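Local coordinates for protein luciferase-like enzymeAMP-CoA-ligase (Zophobas atratus, PDB 4W8O) that probably activates carboxylic acids as adenylates with ATP, as AMP-CoA ligases of the luciferase family do, although the insect it comes from gives no light, at residues 301-306 with 344-349; 317-322 with 333-338; 375-380 with 417-422. All coordinates share one frame; numbering follows the deposited sequence.

Contact 1. Residues 301-306 with 344-349; sequences MSTDQY and TKVGSC
Val346 is the residue of 344-349 that carries this surface contact, and its two methyls go to different residues at the start of helix 303-312. CG1 lies 3.9 Å from Thr303 OG1, a van der Waals approach of a methyl to a hydroxyl in which the two branched side chains meet at a slant. CG2 turns to the ring of Tyr306, coming obliquely to 4.4 Å from Tyr306 CD1. A chi1 of -168° sets CG1 anti to the backbone N and CG2 beside it, and from there the two methyls reach Thr303 and Tyr306 respectively. Apart from these van der Waals touches nothing ties the two segments together directly, as no hydrogen bond spans them.

The polar bonds instead shape each partner. Ser302 is the N-cap of the helix: its OG accepts from Gln305 N at 3.1 Å, and its carbonyl O receives Tyr306 N at 2.9 Å, the first turn being closed in this way. In the loop, Ser348 OG donates to Lys345 O at 3.2 Å, with the donor almost in line with the carbonyl bond (169°), and the same hydroxyl is hydrogen-bonded to Gly350 N. The bond to Lys345 O spans Val346 and the cis peptide that joins it to Gly347.

Two further bonds place the pieces in the fold. Tyr306 OH is hydrogen-bonded to Val318 O of strand 317-324, which fixes the far end of the ring, and Lys345 NZ forms a salt bridge with Asp414. The contact thus joins the capped end of a helix to the loop leading to strand 351-352 through van der Waals packing without a direct hydrogen bond; such touches have little directional preference, and the position of Val346 probably depends on the bonds within its own loop.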
loop_
_atom_site.group_PDB
_atom_site.type_symbol
_atom_site.label_atom_id
_atom_site.label_comp_id
_atom_site.label_asym_id
_atom_site.label_seq_id
_atom_site.Cartn_x
_atom_site.Cartn_y
_atom_site.Cartn_z
ATOM N N MET A 301 1.511 14.135 -14.243
ATOM C CA MET A 301 0.885 15.392 -13.840
ATOM C C MET A 301 1.463 16.577 -14.606
ATOM O O MET A 301 2.674 16.761 -14.648
ATOM C CB MET A 301 1.068 15.648 -12.348
ATOM C CG MET A 301 0.441 16.966 -11.912
ATOM S SD MET A 301 0.401 17.209 -10.138
ATOM C CE MET A 301 -0.911 16.073 -9.689
ATOM N N SER A 302 0.579 17.391 -15.173
ATOM C CA SER A 302 0.981 18.589 -15.905
ATOM C C SER A 302 1.549 19.638 -14.957
ATOM O O SER A 302 1.130 19.741 -13.804
ATOM C CB SER A 302 -0.212 19.194 -16.649
ATOM O OG SER A 302 -0.977 20.027 -15.790
ATOM N N THR A 303 2.479 20.430 -15.471
ATOM C CA THR A 303 3.120 21.494 -14.703
ATOM C C THR A 303 2.142 22.565 -14.215
ATOM O O THR A 303 2.290 23.086 -13.108
ATOM C CB THR A 303 4.196 22.194 -15.545
ATOM O OG1 THR A 303 5.094 21.213 -16.079
ATOM C CG2 THR A 303 4.974 23.165 -14.697
ATOM N N ASP A 304 1.158 22.905 -15.040
ATOM C CA ASP A 304 0.134 23.869 -14.619
ATOM C C ASP A 304 -0.698 23.341 -13.461
ATOM O O ASP A 304 -1.002 24.082 -12.533
ATOM C CB ASP A 304 -0.770 24.297 -15.784
ATOM C CG ASP A 304 -0.223 25.501 -16.521
ATOM O OD1 ASP A 304 1.008 25.711 -16.472
ATOM O OD2 ASP A 304 -1.010 26.241 -17.146
ATOM N N GLN A 305 -1.062 22.068 -13.511
ATOM C CA GLN A 305 -1.827 21.477 -12.422
ATOM C C GLN A 305 -0.981 21.400 -11.161
ATOM O O GLN A 305 -1.453 21.695 -10.060
ATOM C CB GLN A 305 -2.336 20.082 -12.807
ATOM C CG GLN A 305 -3.221 19.419 -11.760
ATOM C CD GLN A 305 -4.454 20.226 -11.422
ATOM O OE1 GLN A 305 -4.750 21.228 -12.064
ATOM N NE2 GLN A 305 -5.182 19.793 -10.404
ATOM N N TYR A 306 0.272 20.989 -11.334
ATOM C CA TYR A 306 1.228 20.947 -10.235
ATOM C C TYR A 306 1.299 22.317 -9.555
ATOM O O TYR A 306 1.153 22.419 -8.337
ATOM C CB TYR A 306 2.612 20.504 -10.734
ATOM C CG TYR A 306 3.600 20.359 -9.611
ATOM C CD1 TYR A 306 4.328 21.451 -9.156
ATOM C CD2 TYR A 306 3.772 19.137 -8.966
ATOM C CE1 TYR A 306 5.218 21.332 -8.107
ATOM C CE2 TYR A 306 4.664 19.006 -7.912
ATOM C CZ TYR A 306 5.382 20.108 -7.487
ATOM O OH TYR A 306 6.263 19.984 -6.439
ATOM N N THR A 344 11.587 23.220 -9.136
ATOM C CA THR A 344 12.438 23.420 -10.312
ATOM C C THR A 344 12.271 22.327 -11.360
ATOM O O THR A 344 11.962 22.615 -12.517
ATOM C CB THR A 344 13.933 23.465 -9.915
ATOM O OG1 THR A 344 14.137 24.454 -8.898
ATOM C CG2 THR A 344 14.820 23.786 -11.123
ATOM N N LYS A 345 12.479 21.078 -10.948
ATOM C CA LYS A 345 12.654 19.960 -11.874
ATOM C C LYS A 345 11.369 19.146 -12.090
ATOM O O LYS A 345 11.300 17.957 -11.762
ATOM C CB LYS A 345 13.803 19.066 -11.370
ATOM C CG LYS A 345 14.665 18.471 -12.472
ATOM C CD LYS A 345 16.136 18.438 -12.082
ATOM C CE LYS A 345 16.984 19.179 -13.101
ATOM N NZ LYS A 345 18.432 19.099 -12.783
ATOM N N VAL A 346 10.354 19.797 -12.656
ATOM C CA VAL A 346 9.125 19.112 -13.074
ATOM C C VAL A 346 9.375 18.700 -14.541
ATOM O O VAL A 346 10.157 19.364 -15.209
ATOM C CB VAL A 346 7.894 20.043 -12.944
ATOM C CG1 VAL A 346 6.590 19.268 -13.096
ATOM C CG2 VAL A 346 7.911 20.781 -11.607
ATOM N N GLY A 347 8.788 17.611 -15.051
ATOM C CA GLY A 347 7.994 16.645 -14.300
ATOM C C GLY A 347 8.739 15.332 -14.197
ATOM O O GLY A 347 8.558 14.432 -15.017
ATOM N N SER A 348 9.597 15.242 -13.190
ATOM C CA SER A 348 10.334 14.017 -12.895
ATOM C C SER A 348 9.579 13.236 -11.824
ATOM O O SER A 348 8.645 13.754 -11.225
ATOM C CB SER A 348 11.738 14.359 -12.393
ATOM O OG SER A 348 11.693 14.888 -11.078
ATOM N N CYS A 349 10.007 11.999 -11.589
ATOM C CA CYS A 349 9.476 11.146 -10.519
ATOM C C CYS A 349 10.261 11.304 -9.209
ATOM O O CYS A 349 10.049 10.546 -8.259
ATOM C CB CYS A 349 9.538 9.682 -10.950
ATOM S SG CYS A 349 8.574 9.315 -12.424
#

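Contact 2. Residues 317-322 with 333-338; sequences QVLFGY and FHPEDD
The carboxamide of Gln317 is the flat group that meets Pro335: NE2 donates to Pro335 O at 2.8 Å, nearly straight (167°), with that oxygen practically in the amide plane. Within the turn, the His334 ring has Asp337 OD2 over the centre of one face and Pro335 CD toward the rim of the opposite face, with Glu336 CA at its edge; Asp338 OD2 lies at the edge of the Phe333 ring. The contact folds the exit of a beta hairpin, strands 317-324 and 328-332, back beside its first strand, which carries Gly321 of the pocket holding the polyether ligand.

Gln317 extends beyond CG, and its OE1 rests 3.3 Å from Pro335 CB. With an alanine in place of Gln317, Pro335 O would probably lose its amide donor, and a gap would open beside the proline ring. Deeper in, Leu319 fills the angle between strand and turn, with CD1 4.2 Å from Pro335 CG and CD2 4.3 Å from Phe333 CB; Ile342 of the following helix also packs on this leucine. One water bridges the segments, donating to Phe320 O at 2.9 Å and accepting from Phe333 N at 2.8 Å.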
loop_
_atom_site.group_PDB
_atom_site.type_symbol
_atom_site.label_atom_id
_atom_site.label_comp_id
_atom_site.label_asym_id
_atom_site.label_seq_id
_atom_site.Cartn_x
_atom_site.Cartn_y
_atom_site.Cartn_z
ATOM N N GLN A 317 4.004 20.868 0.363
ATOM C CA GLN A 317 4.725 20.482 -0.844
ATOM C C GLN A 317 3.901 19.429 -1.587
ATOM O O GLN A 317 3.176 18.652 -0.962
ATOM C CB GLN A 317 6.097 19.908 -0.485
ATOM C CG GLN A 317 7.110 20.941 -0.022
ATOM C CD GLN A 317 8.346 20.307 0.600
ATOM O OE1 GLN A 317 8.237 19.416 1.441
ATOM N NE2 GLN A 317 9.529 20.763 0.188
ATOM N N VAL A 318 4.001 19.417 -2.915
ATOM C CA VAL A 318 3.417 18.359 -3.728
ATOM C C VAL A 318 4.516 17.371 -4.108
ATOM O O VAL A 318 5.503 17.752 -4.739
ATOM C CB VAL A 318 2.764 18.904 -5.019
ATOM C CG1 VAL A 318 2.255 17.755 -5.886
ATOM C CG2 VAL A 318 1.628 19.865 -4.695
ATOM N N LEU A 319 4.342 16.105 -3.735
ATOM C CA LEU A 319 5.363 15.088 -3.979
ATOM C C LEU A 319 4.847 14.027 -4.942
ATOM O O LEU A 319 4.021 13.191 -4.573
ATOM C CB LEU A 319 5.802 14.438 -2.664
ATOM C CG LEU A 319 6.493 15.335 -1.629
ATOM C CD1 LEU A 319 6.913 14.509 -0.419
ATOM C CD2 LEU A 319 7.697 16.060 -2.213
ATOM N N PHE A 320 5.343 14.080 -6.178
ATOM C CA PHE A 320 5.001 13.119 -7.207
ATOM C C PHE A 320 6.024 12.000 -7.166
ATOM O O PHE A 320 7.199 12.239 -7.423
ATOM C CB PHE A 320 5.012 13.801 -8.583
ATOM C CG PHE A 320 4.527 12.924 -9.708
ATOM C CD1 PHE A 320 5.362 11.971 -10.281
ATOM C CD2 PHE A 320 3.246 13.064 -10.211
ATOM C CE1 PHE A 320 4.915 11.168 -11.317
ATOM C CE2 PHE A 320 2.802 12.274 -11.251
ATOM C CZ PHE A 320 3.637 11.327 -11.807
ATOM N N GLY A 321 5.575 10.786 -6.847
ATOM C CA GLY A 321 6.453 9.622 -6.739
ATOM C C GLY A 321 6.201 8.541 -7.775
ATOM O O GLY A 321 5.274 8.638 -8.600
ATOM N N TYR A 322 7.039 7.506 -7.717
ATOM C CA TYR A 322 6.998 6.378 -8.640
ATOM C C TYR A 322 7.248 5.083 -7.874
ATOM O O TYR A 322 8.209 4.977 -7.113
ATOM C CB TYR A 322 8.076 6.573 -9.695
ATOM C CG TYR A 322 8.390 5.380 -10.570
ATOM C CD1 TYR A 322 7.405 4.770 -11.340
ATOM C CD2 TYR A 322 9.695 4.908 -10.682
ATOM C CE1 TYR A 322 7.701 3.696 -12.166
ATOM C CE2 TYR A 322 10.000 3.834 -11.501
ATOM C CZ TYR A 322 9.003 3.235 -12.240
ATOM O OH TYR A 322 9.321 2.180 -13.058
ATOM N N PHE A 333 10.961 12.882 -4.284
ATOM C CA PHE A 333 11.809 13.927 -3.688
ATOM C C PHE A 333 11.685 13.933 -2.164
ATOM O O PHE A 333 10.580 13.852 -1.620
ATOM C CB PHE A 333 11.445 15.320 -4.212
ATOM C CG PHE A 333 11.975 15.619 -5.587
ATOM C CD1 PHE A 333 13.334 15.526 -5.861
ATOM C CD2 PHE A 333 11.117 16.034 -6.600
ATOM C CE1 PHE A 333 13.827 15.817 -7.124
ATOM C CE2 PHE A 333 11.605 16.325 -7.868
ATOM C CZ PHE A 333 12.964 16.216 -8.129
ATOM N N HIS A 334 12.823 14.025 -1.485
ATOM C CA HIS A 334 12.842 14.238 -0.042
ATOM C C HIS A 334 12.350 15.667 0.274
ATOM O O HIS A 334 12.829 16.630 -0.330
ATOM C CB HIS A 334 14.254 14.030 0.503
ATOM C CG HIS A 334 14.311 13.923 1.993
ATOM N ND1 HIS A 334 14.180 15.017 2.816
ATOM C CD2 HIS A 334 14.463 12.854 2.809
ATOM C CE1 HIS A 334 14.265 14.633 4.076
ATOM N NE2 HIS A 334 14.431 13.324 4.101
ATOM N N PRO A 335 11.396 15.811 1.218
ATOM C CA PRO A 335 10.794 17.126 1.490
ATOM C C PRO A 335 11.793 18.238 1.814
ATOM O O PRO A 335 11.689 19.326 1.252
ATOM C CB PRO A 335 9.890 16.861 2.701
ATOM C CG PRO A 335 9.578 15.416 2.634
ATOM C CD PRO A 335 10.801 14.761 2.064
ATOM N N GLU A 336 12.725 17.971 2.726
ATOM C CA GLU A 336 13.745 18.953 3.117
ATOM C C GLU A 336 14.993 18.959 2.215
ATOM O O GLU A 336 15.327 19.991 1.630
ATOM C CB GLU A 336 14.157 18.729 4.570
ATOM C CG GLU A 336 14.836 19.935 5.201
ATOM C CD GLU A 336 15.834 19.549 6.272
ATOM O OE1 GLU A 336 16.847 18.902 5.932
ATOM O OE2 GLU A 336 15.614 19.905 7.448
ATOM N N ASP A 337 15.680 17.820 2.124
ATOM C CA ASP A 337 16.911 17.685 1.322
ATOM C C ASP A 337 16.760 18.095 -0.146
ATOM O O ASP A 337 17.707 18.610 -0.734
ATOM C CB ASP A 337 17.441 16.241 1.357
ATOM C CG ASP A 337 17.674 15.721 2.769
ATOM O OD1 ASP A 337 17.945 16.522 3.683
ATOM O OD2 ASP A 337 17.579 14.493 2.962
ATOM N N ASP A 338 15.591 17.842 -0.739
ATOM C CA ASP A 338 15.337 18.184 -2.148
ATOM C C ASP A 338 14.388 19.384 -2.335
ATOM O O ASP A 338 13.842 19.579 -3.427
ATOM C CB ASP A 338 14.778 16.959 -2.902
ATOM C CG ASP A 338 15.735 15.771 -2.903
ATOM O OD1 ASP A 338 16.961 15.986 -2.924
ATOM O OD2 ASP A 338 15.257 14.616 -2.895
HETATM O O HOH W 1 8.632 13.850 -5.444
#

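Contact 3. Residues 375-380 with 417-422; sequences GELRVK and VYVIER
Arg378 NH2 forms a salt bridge to Glu376 OE1 at 2.8 Å, almost perfectly straight (177°), between the two residues that flank Leu377 in the chain, and it is Leu377 whose side chain reaches across to Val417 and Val419. OE1 lies in the guanidinium plane, while NH2 approaches it from the anti side, tilted 32° out of the carboxylate plane. Arg378 NH1 has salt bridges to Glu366 and Asp398, so acidic groups hold this buried guanidinium at both of its terminal nitrogens.

One methyl makes the whole junction. Leu377 CD2 sits 3.9 Å from Val417 CG1 and 4.1 Å from Val419 CG2, meeting both valines at a slant. The valines offer different branches: CG1 of Val417 stands anti to its backbone N (chi1 180°), whereas the CG2 that Val419 presents lies beside its own. Tyr322 of strand 317-324 packs on Leu377 and Val419 alike, and Ile360 also covers the leucine, which is buried.

Leu377 O accepts a hydrogen bond from Thr405 OG1 of strand 403-411. That strand lies between the two segments in the order of the antiparallel five-stranded sheet, so strands 367-380 and 417-422 meet here through side chains without a hydrogen bond of their own.

Farther along 417-422, Ile420 and Glu421 form a classic beta bulge, both facing Ile408, and Arg422 pairs with Asp407. Direct cohesion between the two strands is therefore purely apolar, whereas charged and backbone bonds tie each of them to other parts of the sheet and its surroundings.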
loop_
_atom_site.group_PDB
_atom_site.type_symbol
_atom_site.label_atom_id
_atom_site.label_comp_id
_atom_site.label_asym_id
_atom_site.label_seq_id
_atom_site.Cartn_x
_atom_site.Cartn_y
_atom_site.Cartn_z
ATOM N N GLY A 375 16.252 4.028 -21.644
ATOM C CA GLY A 375 16.400 2.574 -21.611
ATOM C C GLY A 375 15.401 1.991 -20.619
ATOM O O GLY A 375 14.483 2.685 -20.186
ATOM N N GLU A 376 15.599 0.731 -20.245
ATOM C CA GLU A 376 14.683 0.033 -19.348
ATOM C C GLU A 376 15.084 0.307 -17.899
ATOM O O GLU A 376 16.243 0.089 -17.522
ATOM C CB GLU A 376 14.707 -1.477 -19.617
ATOM C CG GLU A 376 14.711 -1.867 -21.094
ATOM C CD GLU A 376 14.536 -3.363 -21.329
ATOM O OE1 GLU A 376 14.981 -4.175 -20.487
ATOM O OE2 GLU A 376 13.954 -3.733 -22.371
ATOM N N LEU A 377 14.147 0.797 -17.093
ATOM C CA LEU A 377 14.413 0.977 -15.658
ATOM C C LEU A 377 14.479 -0.356 -14.933
ATOM O O LEU A 377 13.548 -1.171 -15.000
ATOM C CB LEU A 377 13.364 1.861 -14.980
ATOM C CG LEU A 377 13.705 3.345 -14.982
ATOM C CD1 LEU A 377 13.520 3.905 -16.383
ATOM C CD2 LEU A 377 12.854 4.102 -13.973
ATOM N N ARG A 378 15.584 -0.564 -14.231
ATOM C CA ARG A 378 15.753 -1.746 -13.402
ATOM C C ARG A 378 16.190 -1.342 -12.010
ATOM O O ARG A 378 16.984 -0.419 -11.845
ATOM C CB ARG A 378 16.753 -2.695 -14.045
ATOM C CG ARG A 378 16.405 -2.989 -15.491
ATOM C CD ARG A 378 17.010 -4.285 -15.951
ATOM N NE ARG A 378 16.753 -4.515 -17.369
ATOM C CZ ARG A 378 17.491 -5.299 -18.147
ATOM N NH1 ARG A 378 18.542 -5.938 -17.654
ATOM N NH2 ARG A 378 17.182 -5.438 -19.426
ATOM N N VAL A 379 15.669 -2.047 -11.011
ATOM C CA VAL A 379 15.793 -1.630 -9.617
ATOM C C VAL A 379 16.104 -2.813 -8.701
ATOM O O VAL A 379 15.810 -3.962 -9.044
ATOM C CB VAL A 379 14.502 -0.925 -9.150
ATOM C CG1 VAL A 379 14.259 0.329 -9.983
ATOM C CG2 VAL A 379 13.304 -1.859 -9.249
ATOM N N LYS A 380 16.711 -2.523 -7.546
ATOM C CA LYS A 380 17.109 -3.563 -6.597
ATOM C C LYS A 380 17.165 -3.027 -5.176
ATOM O O LYS A 380 17.747 -1.985 -4.930
ATOM C CB LYS A 380 18.475 -4.142 -6.974
ATOM C CG LYS A 380 18.874 -5.363 -6.157
ATOM C CD LYS A 380 20.166 -5.965 -6.677
ATOM C CE LYS A 380 20.611 -7.168 -5.860
ATOM N NZ LYS A 380 21.844 -7.785 -6.437
ATOM N N VAL A 417 14.744 11.203 -11.881
ATOM C CA VAL A 417 14.259 10.101 -12.707
ATOM C C VAL A 417 13.031 10.514 -13.536
ATOM O O VAL A 417 12.172 11.261 -13.064
ATOM C CB VAL A 417 13.909 8.882 -11.823
ATOM C CG1 VAL A 417 13.394 7.722 -12.664
ATOM C CG2 VAL A 417 15.124 8.452 -11.007
ATOM N N TYR A 418 12.961 10.017 -14.770
ATOM C CA TYR A 418 11.834 10.284 -15.675
ATOM C C TYR A 418 11.384 8.976 -16.303
ATOM O O TYR A 418 12.183 8.282 -16.933
ATOM C CB TYR A 418 12.241 11.255 -16.789
ATOM C CG TYR A 418 12.593 12.640 -16.302
ATOM C CD1 TYR A 418 13.878 12.938 -15.856
ATOM C CD2 TYR A 418 11.640 13.658 -16.291
ATOM C CE1 TYR A 418 14.199 14.207 -15.405
ATOM C CE2 TYR A 418 11.954 14.928 -15.844
ATOM C CZ TYR A 418 13.234 15.197 -15.403
ATOM O OH TYR A 418 13.542 16.459 -14.949
ATOM N N VAL A 419 10.109 8.642 -16.117
ATOM C CA VAL A 419 9.506 7.456 -16.722
ATOM C C VAL A 419 8.683 7.934 -17.900
ATOM O O VAL A 419 7.896 8.871 -17.763
ATOM C CB VAL A 419 8.595 6.706 -15.723
ATOM C CG1 VAL A 419 7.943 5.494 -16.384
ATOM C CG2 VAL A 419 9.387 6.290 -14.490
ATOM N N ILE A 420 8.863 7.306 -19.055
ATOM C CA ILE A 420 8.205 7.788 -20.267
ATOM C C ILE A 420 7.172 6.824 -20.857
ATOM O O ILE A 420 6.147 7.275 -21.362
ATOM C CB ILE A 420 9.233 8.278 -21.326
ATOM C CG1 ILE A 420 10.125 7.145 -21.839
ATOM C CG2 ILE A 420 10.101 9.383 -20.734
ATOM C CD1 ILE A 420 11.213 7.603 -22.796
ATOM N N GLU A 421 7.411 5.518 -20.793
ATOM C CA GLU A 421 6.456 4.548 -21.347
ATOM C C GLU A 421 6.700 3.137 -20.841
ATOM O O GLU A 421 7.752 2.844 -20.279
ATOM C CB GLU A 421 6.513 4.539 -22.882
ATOM C CG GLU A 421 7.789 3.943 -23.466
ATOM C CD GLU A 421 7.769 3.893 -24.982
ATOM O OE1 GLU A 421 7.440 4.925 -25.602
ATOM O OE2 GLU A 421 8.083 2.826 -25.554
ATOM N N ARG A 422 5.725 2.266 -21.070
ATOM C CA ARG A 422 5.849 0.855 -20.736
ATOM C C ARG A 422 6.291 0.057 -21.950
ATOM O O ARG A 422 5.915 0.363 -23.083
ATOM C CB ARG A 422 4.521 0.297 -20.229
ATOM C CG ARG A 422 4.067 0.888 -18.906
ATOM C CD ARG A 422 3.214 -0.095 -18.123
ATOM N NE ARG A 422 3.923 -1.344 -17.836
ATOM C CZ ARG A 422 4.837 -1.510 -16.876
ATOM N NH1 ARG A 422 5.188 -0.511 -16.073
ATOM N NH2 ARG A 422 5.408 -2.697 -16.711
#

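In the fold
Along the chain, contact 2 falls within the span between the two segments of contact 1, and contact 3 follows both. Helix 303-312 leads directly into strand 317-324 of the mixed nine-stranded sheet, so contacts 1 and 2 share one piece of the fold, their centres about 12 Å apart. Contact 3 belongs to the antiparallel sheet, its centre about 17 Å from that of contact 1 and about 18 Å from that of contact 2. Among the links, the loop 344-349 reaches strand 417-422 through a probable hydrogen bond of Cys349 N to Val417 O, and strand 317-324 meets contact 3 by packing. Together the contacts connect the strand bearing Gly321 of the ligand pocket to the neighbouring antiparallel sheet.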